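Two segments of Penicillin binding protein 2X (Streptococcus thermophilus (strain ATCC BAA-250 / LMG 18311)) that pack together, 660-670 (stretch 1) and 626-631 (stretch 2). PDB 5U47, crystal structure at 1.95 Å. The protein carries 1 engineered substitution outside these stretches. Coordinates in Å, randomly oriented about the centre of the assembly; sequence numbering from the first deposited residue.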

# COMPACT_ATOMS: atom_id res chain seq x y z
N LYS A 660 1.40 -8.48 27.81
CA LYS A 660 0.78 -9.09 28.99
C LYS A 660 -0.53 -8.36 29.34
O LYS A 660 -1.53 -8.99 29.68
CB LYS A 660 1.73 -9.08 30.19
CG LYS A 660 1.15 -9.82 31.39
CD LYS A 660 2.12 -9.91 32.55
CE LYS A 660 1.49 -10.70 33.70
NZ LYS A 660 2.48 -11.03 34.76
N LYS A 661 -0.52 -7.04 29.23
CA LYS A 661 -1.74 -6.24 29.47
C LYS A 661 -2.90 -6.75 28.63
O LYS A 661 -4.02 -6.90 29.11
CB LYS A 661 -1.48 -4.75 29.15
CG LYS A 661 -2.66 -3.80 29.35
CD LYS A 661 -2.26 -2.39 28.93
CE LYS A 661 -3.37 -1.36 29.14
NZ LYS A 661 -4.57 -1.61 28.30
N ASN A 662 -2.63 -7.02 27.36
CA ASN A 662 -3.66 -7.54 26.47
C ASN A 662 -4.09 -8.98 26.77
O ASN A 662 -5.27 -9.30 26.70
CB ASN A 662 -3.29 -7.28 25.02
CG ASN A 662 -3.38 -5.81 24.67
OD1 ASN A 662 -4.15 -5.07 25.30
ND2 ASN A 662 -2.61 -5.36 23.66
N VAL A 663 -3.15 -9.83 27.16
CA VAL A 663 -3.49 -11.17 27.59
C VAL A 663 -4.42 -11.07 28.80
O VAL A 663 -5.42 -11.77 28.86
CB VAL A 663 -2.25 -12.02 27.95
CG1 VAL A 663 -2.68 -13.37 28.48
CG2 VAL A 663 -1.35 -12.21 26.73
N GLU A 664 -4.09 -10.19 29.75
CA GLU A 664 -4.92 -10.00 30.97
C GLU A 664 -6.32 -9.47 30.65
O GLU A 664 -7.31 -9.91 31.25
CB GLU A 664 -4.25 -9.02 31.96
CG GLU A 664 -2.98 -9.54 32.62
CD GLU A 664 -2.41 -8.58 33.66
OE1 GLU A 664 -1.18 -8.35 33.67
OE2 GLU A 664 -3.20 -8.04 34.48
N THR A 665 -6.41 -8.52 29.73
CA THR A 665 -7.69 -7.94 29.35
C THR A 665 -8.57 -9.02 28.72
O THR A 665 -9.72 -9.20 29.10
CB THR A 665 -7.51 -6.77 28.38
OG1 THR A 665 -6.71 -5.76 29.01
CG2 THR A 665 -8.85 -6.17 27.99
N PHE A 666 -8.00 -9.74 27.77
CA PHE A 666 -8.67 -10.84 27.10
C PHE A 666 -9.18 -11.89 28.09
O PHE A 666 -10.32 -12.37 27.98
CB PHE A 666 -7.69 -11.50 26.11
CG PHE A 666 -8.07 -12.90 25.73
CD1 PHE A 666 -9.22 -13.15 25.00
CD2 PHE A 666 -7.31 -13.98 26.15
CE1 PHE A 666 -9.59 -14.45 24.68
CE2 PHE A 666 -7.67 -15.29 25.83
CZ PHE A 666 -8.81 -15.52 25.09
N ALA A 667 -8.32 -12.25 29.04
CA ALA A 667 -8.65 -13.28 30.00
C ALA A 667 -9.81 -12.85 30.89
O ALA A 667 -10.68 -13.65 31.22
CB ALA A 667 -7.44 -13.63 30.84
N LYS A 668 -9.78 -11.58 31.28
CA LYS A 668 -10.85 -11.01 32.08
C LYS A 668 -12.15 -10.98 31.27
O LYS A 668 -13.19 -11.35 31.79
CB LYS A 668 -10.49 -9.61 32.56
CG LYS A 668 -11.50 -9.01 33.54
CD LYS A 668 -11.26 -7.51 33.76
CE LYS A 668 -11.60 -6.69 32.51
NZ LYS A 668 -11.21 -5.26 32.63
N TRP A 669 -12.08 -10.56 30.00
CA TRP A 669 -13.29 -10.52 29.16
C TRP A 669 -13.94 -11.88 28.99
O TRP A 669 -15.17 -12.00 29.01
CB TRP A 669 -13.00 -9.96 27.76
CG TRP A 669 -12.73 -8.48 27.69
CD1 TRP A 669 -13.12 -7.53 28.59
CD2 TRP A 669 -12.16 -7.78 26.59
NE1 TRP A 669 -12.74 -6.28 28.15
CE2 TRP A 669 -12.16 -6.40 26.92
CE3 TRP A 669 -11.61 -8.17 25.36
CZ2 TRP A 669 -11.65 -5.43 26.07
CZ3 TRP A 669 -11.10 -7.19 24.51
CH2 TRP A 669 -11.13 -5.84 24.88
N LYS A 670 -13.12 -12.92 28.82
CA LYS A 670 -13.64 -14.27 28.58
C LYS A 670 -13.59 -15.24 29.76
O LYS A 670 -13.92 -16.41 29.60
CB LYS A 670 -12.94 -14.90 27.36
CG LYS A 670 -13.07 -14.10 26.09
CD LYS A 670 -14.50 -13.75 25.70
CE LYS A 670 -15.34 -14.98 25.45
NZ LYS A 670 -16.68 -14.59 24.92
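Stretch 2 (626-631) EKVSVD

Stretch 2 runs along one flank of the helix formed by stretch 1 as the end of a strand that gives way to a loop. Residues 626-628 form the end of a strand, with K627 and V628 extended (phi/psi -144/155° and -135/143°); the chain then leaves the strand at S629, where the angles change to -75/-7°, and becomes extended again at V630. The two segments run in opposite senses along the contact: K627 lies nearest W669, at a CA–CA distance of 8.9 Å, whereas S629 lies nearest T665, one helical turn earlier, at 6.7 Å. The backbones therefore come closer as the strand ends. The contact is modest, burying 299 Å² over both sides, and most of it falls to W669, S629 and K627.

W669 contributes the largest share, 96 Å². With chi1 at -72° (m) and chi2 at -23°, its indole reaches stretch 2 in two ways. The aliphatic part of K627 lies over one face of the ring: CD of K627 is 3.8 Å from the centroid of the five-membered ring of W669 and only 14° off its normal, a CH-pi contact. The K627 side chain, m at chi1 and then fully extended, carries its amino group past the indole to water 1, which accepts from K627 NZ at 2.7 Å and donates to W669 O at 2.9 Å. The six-membered end of the indole meets the backbone of stretch 2 edge-on, with W669 CZ2 3.7 Å from V628 C and W669 CH2 3.6 Å from S629 N. The CA-to-CB bond of V628 points away from the helix, so this residue meets the indole through its main chain.

S629 points its CB toward the helix and packs against T665, with S629 CB 4.0 Å from T665 CG2. No direct hydrogen bond joins the stretches; water takes that role here too. Water 3 donates to S629 O at 2.8 Å and to T665 OG1 at 3.1 Å, while the T665 hydroxyl donates back to its own helix, OG1 to K661 O at 2.9 Å. Water 2 lies 2.6 Å from S629 OG, accepts from K661 NZ at 3.1 Å and can donate to N662 OD1 at 2.7 Å, a link between side chains that approach directly only to 3.8 Å for N662 OD1 and S629 OG. K661 NZ also comes within 3.6 Å of the S629 main-chain O.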

# COMPACT_ATOMS: atom_id res chain seq x y z
N GLU A 626 -17.76 -4.71 20.03
CA GLU A 626 -18.44 -4.87 21.30
C GLU A 626 -17.62 -4.29 22.46
O GLU A 626 -18.18 -3.65 23.35
CB GLU A 626 -18.75 -6.34 21.54
CG GLU A 626 -19.51 -6.61 22.82
CD GLU A 626 -19.89 -8.07 22.97
OE1 GLU A 626 -20.33 -8.68 21.97
OE2 GLU A 626 -19.74 -8.60 24.09
N LYS A 627 -16.31 -4.54 22.47
CA LYS A 627 -15.43 -4.00 23.51
C LYS A 627 -14.09 -3.63 22.94
O LYS A 627 -13.65 -4.20 21.92
CB LYS A 627 -15.21 -4.99 24.65
CG LYS A 627 -16.43 -5.26 25.49
CD LYS A 627 -16.14 -6.27 26.59
CE LYS A 627 -17.42 -6.64 27.31
NZ LYS A 627 -17.19 -7.70 28.31
N VAL A 628 -13.43 -2.68 23.61
CA VAL A 628 -12.09 -2.24 23.22
C VAL A 628 -11.24 -2.15 24.49
O VAL A 628 -11.76 -1.74 25.55
CB VAL A 628 -12.13 -0.88 22.49
CG1 VAL A 628 -10.76 -0.52 21.92
CG2 VAL A 628 -13.16 -0.91 21.37
N SER A 629 -9.96 -2.50 24.39
CA SER A 629 -9.07 -2.54 25.57
C SER A 629 -8.61 -1.17 26.10
O SER A 629 -7.95 -1.09 27.13
CB SER A 629 -7.83 -3.40 25.30
OG SER A 629 -7.00 -2.81 24.32
N VAL A 630 -8.94 -0.11 25.36
CA VAL A 630 -8.66 1.27 25.75
C VAL A 630 -9.95 2.06 25.57
O VAL A 630 -10.80 1.73 24.72
CB VAL A 630 -7.52 1.91 24.92
CG1 VAL A 630 -6.20 1.18 25.17
CG2 VAL A 630 -7.85 1.93 23.43
N ASP A 631 -10.09 3.12 26.37
CA ASP A 631 -11.28 3.95 26.35
C ASP A 631 -11.26 5.00 25.23
O ASP A 631 -10.22 5.30 24.66
CB ASP A 631 -11.43 4.64 27.72
CG ASP A 631 -11.58 3.65 28.88
OD1 ASP A 631 -12.10 2.53 28.66
OD2 ASP A 631 -11.19 4.02 30.01
O HOH W 1 -16.62 -10.14 27.40
O HOH W 2 -4.62 -2.41 25.31
O HOH W 3 -8.05 -2.98 29.23